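Local coordinates for SusD superfamily protein (Bacteroides vulgatus ATCC 8482, PDB 3JQ0) that belongs to the SusD family of outer-membrane proteins and probably binds nutrients, most likely sugars, for uptake, at residues R440-M443 / F444-K447; S465-Q468 / S469-L472. All coordinates share one frame; numbering follows the deposited sequence.

Contact 1 (R440-M443 / F444-K447); sequences REFM and FEGK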
loop_
_atom_site.group_PDB
_atom_site.type_symbol
_atom_site.label_atom_id
_atom_site.label_comp_id
_atom_site.label_asym_id
_atom_site.label_seq_id
_atom_site.Cartn_x
_atom_site.Cartn_y
_atom_site.Cartn_z
ATOM N N ARG A 440 -6.432 -7.999 -6.602
ATOM C CA ARG A 440 -5.581 -8.515 -7.659
ATOM C C ARG A 440 -4.450 -7.562 -8.001
ATOM O O ARG A 440 -3.340 -8.015 -8.368
ATOM C CB ARG A 440 -6.445 -8.817 -8.903
ATOM C CG ARG A 440 -7.348 -10.019 -8.710
ATOM C CD ARG A 440 -8.262 -10.250 -9.896
ATOM N NE ARG A 440 -8.990 -11.507 -9.739
ATOM C CZ ARG A 440 -10.065 -11.865 -10.427
ATOM N NH1 ARG A 440 -10.662 -11.021 -11.245
ATOM N NH2 ARG A 440 -10.555 -13.079 -10.232
ATOM N N GLU A 441 -4.678 -6.252 -7.951
ATOM C CA GLU A 441 -3.761 -5.253 -8.444
ATOM C C GLU A 441 -2.662 -4.942 -7.396
ATOM O O GLU A 441 -1.551 -4.578 -7.804
ATOM C CB GLU A 441 -4.569 -3.984 -8.776
ATOM C CG GLU A 441 -3.784 -2.884 -9.443
ATOM C CD GLU A 441 -3.223 -3.195 -10.839
ATOM O OE1 GLU A 441 -3.809 -4.068 -11.516
ATOM O OE2 GLU A 441 -2.243 -2.485 -11.245
ATOM N N PHE A 442 -2.959 -5.016 -6.096
ATOM C CA PHE A 442 -2.159 -4.372 -5.070
ATOM C C PHE A 442 -1.577 -5.297 -4.016
ATOM O O PHE A 442 -1.196 -4.842 -2.941
ATOM C CB PHE A 442 -2.939 -3.223 -4.383
ATOM C CG PHE A 442 -3.240 -2.079 -5.331
ATOM C CD1 PHE A 442 -2.202 -1.292 -5.824
ATOM C CD2 PHE A 442 -4.533 -1.805 -5.738
ATOM C CE1 PHE A 442 -2.464 -0.234 -6.710
ATOM C CE2 PHE A 442 -4.780 -0.773 -6.603
ATOM C CZ PHE A 442 -3.758 -0.039 -7.142
HETATM N N MSE A 443 -1.402 -6.595 -4.310
HETATM C CA MSE A 443 -0.743 -7.440 -3.327
HETATM C C MSE A 443 0.592 -6.886 -2.936
HETATM O O MSE A 443 1.377 -6.446 -3.807
HETATM C CB MSE A 443 -0.556 -8.883 -3.862
HETATM C CG MSE A 443 -1.806 -9.604 -4.223
HETATM SE SE MSE A 443 -1.510 -11.476 -4.566
HETATM C CE MSE A 443 -1.368 -12.010 -2.694
ATOM N N PHE A 444 0.911 -6.918 -1.629
ATOM C CA PHE A 444 2.196 -6.444 -1.100
ATOM C C PHE A 444 2.387 -4.920 -1.184
ATOM O O PHE A 444 3.454 -4.435 -0.902
ATOM C CB PHE A 444 3.417 -7.192 -1.710
ATOM C CG PHE A 444 3.169 -8.656 -1.869
ATOM C CD1 PHE A 444 2.934 -9.472 -0.768
ATOM C CD2 PHE A 444 3.074 -9.245 -3.119
ATOM C CE1 PHE A 444 2.619 -10.780 -0.873
ATOM C CE2 PHE A 444 2.763 -10.597 -3.249
ATOM C CZ PHE A 444 2.531 -11.360 -2.110
ATOM N N GLU A 445 1.324 -4.176 -1.498
ATOM C CA GLU A 445 1.371 -2.738 -1.602
ATOM C C GLU A 445 0.591 -2.023 -0.513
ATOM O O GLU A 445 0.513 -0.804 -0.520
ATOM C CB GLU A 445 0.982 -2.248 -2.996
ATOM C CG GLU A 445 1.994 -2.631 -4.079
ATOM C CD GLU A 445 1.516 -2.213 -5.448
ATOM O OE1 GLU A 445 1.669 -0.993 -5.732
ATOM O OE2 GLU A 445 1.074 -3.078 -6.240
ATOM N N GLY A 446 0.042 -2.753 0.441
ATOM C CA GLY A 446 -0.500 -2.061 1.619
ATOM C C GLY A 446 -1.914 -1.488 1.488
ATOM O O GLY A 446 -2.220 -0.478 2.105
ATOM N N LYS A 447 -2.772 -2.147 0.711
ATOM C CA LYS A 447 -4.099 -1.613 0.399
ATOM C C LYS A 447 -5.296 -2.386 0.963
ATOM O O LYS A 447 -6.291 -1.754 1.303
ATOM C CB LYS A 447 -4.311 -1.486 -1.103
ATOM C CG LYS A 447 -3.174 -0.757 -1.831
ATOM C CD LYS A 447 -2.867 0.639 -1.294
ATOM C CE LYS A 447 -1.793 1.330 -2.101
ATOM N NZ LYS A 447 -1.388 2.672 -1.557
HETATM O O HOH W 1 -2.956 -4.780 -0.461
#

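Contact 2 (S465-Q468 / S469-L472); sequences SAEQ and SRLL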
loop_
_atom_site.group_PDB
_atom_site.type_symbol
_atom_site.label_atom_id
_atom_site.label_comp_id
_atom_site.label_asym_id
_atom_site.label_seq_id
_atom_site.Cartn_x
_atom_site.Cartn_y
_atom_site.Cartn_z
ATOM N N SER A 465 -10.673 -11.558 9.965
ATOM C CA SER A 465 -11.078 -12.086 11.277
ATOM C C SER A 465 -11.171 -10.995 12.349
ATOM O O SER A 465 -11.292 -11.322 13.523
ATOM C CB SER A 465 -10.118 -13.150 11.711
ATOM O OG SER A 465 -8.804 -12.607 11.770
ATOM N N ALA A 466 -11.186 -9.728 11.946
ATOM C CA ALA A 466 -11.274 -8.647 12.925
ATOM C C ALA A 466 -12.587 -8.673 13.682
ATOM O O ALA A 466 -13.604 -9.113 13.173
ATOM C CB ALA A 466 -11.071 -7.308 12.228
ATOM N N GLU A 467 -12.550 -8.134 14.876
ATOM C CA GLU A 467 -13.725 -7.916 15.679
ATOM C C GLU A 467 -14.153 -6.477 15.582
ATOM O O GLU A 467 -13.329 -5.567 15.514
ATOM C CB GLU A 467 -13.433 -8.241 17.137
ATOM C CG GLU A 467 -13.113 -9.711 17.366
ATOM C CD GLU A 467 -12.738 -10.000 18.811
ATOM O OE1 GLU A 467 -11.681 -9.538 19.271
ATOM O OE2 GLU A 467 -13.548 -10.654 19.501
ATOM N N GLN A 468 -15.461 -6.238 15.564
ATOM C CA GLN A 468 -15.982 -4.930 15.281
ATOM C C GLN A 468 -15.593 -3.877 16.329
ATOM O O GLN A 468 -15.440 -2.692 16.023
ATOM C CB GLN A 468 -17.513 -4.998 15.100
ATOM C CG GLN A 468 -18.034 -3.697 14.530
ATOM C CD GLN A 468 -19.469 -3.731 14.144
ATOM O OE1 GLN A 468 -20.175 -4.734 14.408
ATOM N NE2 GLN A 468 -19.951 -2.624 13.552
ATOM N N SER A 469 -15.385 -4.317 17.565
ATOM C CA SER A 469 -14.920 -3.427 18.632
ATOM C C SER A 469 -13.406 -3.156 18.621
ATOM O O SER A 469 -12.947 -2.332 19.404
ATOM C CB SER A 469 -15.290 -3.999 20.007
ATOM O OG SER A 469 -14.619 -5.230 20.229
ATOM N N ARG A 470 -12.682 -3.828 17.741
ATOM C CA ARG A 470 -11.245 -3.744 17.655
ATOM C C ARG A 470 -10.799 -3.556 16.192
ATOM O O ARG A 470 -9.859 -4.198 15.718
ATOM C CB ARG A 470 -10.578 -4.985 18.275
ATOM C CG ARG A 470 -10.686 -4.998 19.782
ATOM C CD ARG A 470 -9.995 -6.226 20.362
ATOM N NE ARG A 470 -9.994 -6.079 21.805
ATOM C CZ ARG A 470 -9.349 -6.877 22.640
ATOM N NH1 ARG A 470 -8.576 -7.842 22.181
ATOM N NH2 ARG A 470 -9.485 -6.667 23.939
ATOM N N LEU A 471 -11.408 -2.596 15.490
ATOM C CA LEU A 471 -10.969 -2.268 14.143
ATOM C C LEU A 471 -9.747 -1.347 14.143
ATOM O O LEU A 471 -8.983 -1.362 13.172
ATOM C CB LEU A 471 -12.084 -1.597 13.353
ATOM C CG LEU A 471 -13.331 -2.476 13.192
ATOM C CD1 LEU A 471 -14.330 -1.771 12.259
ATOM C CD2 LEU A 471 -12.966 -3.838 12.595
ATOM N N LEU A 472 -9.577 -0.571 15.208
ATOM C CA LEU A 472 -8.356 0.250 15.396
ATOM C C LEU A 472 -7.237 -0.664 15.945
ATOM O O LEU A 472 -7.412 -1.872 16.034
ATOM C CB LEU A 472 -8.706 1.445 16.292
ATOM C CG LEU A 472 -9.803 2.366 15.766
ATOM C CD1 LEU A 472 -10.121 3.419 16.863
ATOM C CD2 LEU A 472 -9.360 3.031 14.475
HETATM O O HOH W 2 -9.924 -7.076 15.557
HETATM O O HOH W 3 -13.527 -0.728 16.411
#

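Contact 1 (R440-M443 / F444-K447)
Phe-444 and the selenomethionine Met-443 lie side by side and point the same way, with Met-443 CB over one face of the ring, 4.0 Å from the Phe-444 ring centroid, in a CH-pi contact. A bend at chi3 (77°) brings Met-443 CE to 4.0 Å from Phe-444 CZ, and SE stands oblique to the ring as a Met-aromatic contact. With an alanine in place of Phe-444 the ring is gone, which is likely to strip Met-443 CB of the face it packs on and leave the selenomethionine end less restrained. Phe-444, with its positive phi, takes the third position of a type II beta turn from Phe-442 to Glu-445, just after helix 430-441. Glu-445 N closes the turn on Phe-442 O (3.0 Å). The Glu-445 chain, extended beyond CG, carries OE1 to the edge of the Phe-442 ring, 3.9 Å from Phe-442 CD1. Its OE2 makes salt bridges to Lys-341 and Arg-363; Arg-363 also pairs with Glu-441, so it probably eases repulsion between the two carboxylates. Gly-446 N bonds to Glu-35, which also takes Phe-444 N. Lys-447 CG lies 3.6 Å from Phe-442 CB, while water 1 donates to Phe-442 O and accepts from Lys-447 N.

Contact 2 (S465-Q468 / S469-L472)
Glu-467 and Arg-470 are the ends of a beta turn whose middle residues, Gln-468 and Ser-469, have type I backbone angles. The turn lies at the surface, in the loop between helix 457-463 and helix 477-482. Arg-470 N closes it on Glu-467 O at 2.9 Å.

Packing is closest on the Leu-471 side. One branch, Leu-471 CD2, comes to 3.4 Å from Glu-467 O and also meets the buried methyl of Ala-466, while Leu-471 CG sits 3.5 Å from Gln-468 O. Ala-466 and Leu-471 both rest on Val-460 of helix 457-463, and helix 448-455 adds Trp-449 against Ala-466 and Arg-453 against Leu-471.

The Glu-467 and Arg-470 side is looser. With CG anti to the carbonyl carbon in both (chi1 -65° and -72°), these two extended chains run side by side in the same direction, but the carboxylate and guanidinium planes stand 81° apart. Glu-467 OE1 remains 4.6 Å from Arg-470 NH1 and lies well out of the guanidinium plane, so no N-H points at it, and any attraction is probably one of charge at a distance rather than a salt bridge. The guanidinium is directed instead to Gly-491 O through NE, and NH1 holds a glycerol probably picked up from the crystallisation liquor. The exposed Gln-468 starts away from the following residues at CB, and its side chain touches Trp-457 of helix 457-463.

Two waters bridge backbone atoms in and just beyond the turn. Water 2 accepts from Glu-467 N and donates to Arg-470 O; water 3 donates to Gln-468 O and accepts from Leu-471 N at 3.0 Å.

In the fold
Following the chain from the N terminus, helices 9-25 and 27-34 lead to Glu-35 and Arg-37; Glu-35 later receives backbone N-H groups of contact 1, and Arg-37 binds backbone carbonyls of contact 2. Contact 1 closes a buried turn between helices 430-441 and 448-455, and joins the end of the first of these to the region of strand 359-363 and to the N-terminal part of the chain. Helix 448-455 starts directly after it and lends side chains to contact 2, which closes a surface turn beyond helix 457-463 and ties that loop to the C-terminal end. The two turns come in series, neither nested nor crossing, with centres 21 Å apart and nearest atoms about 12 Å apart.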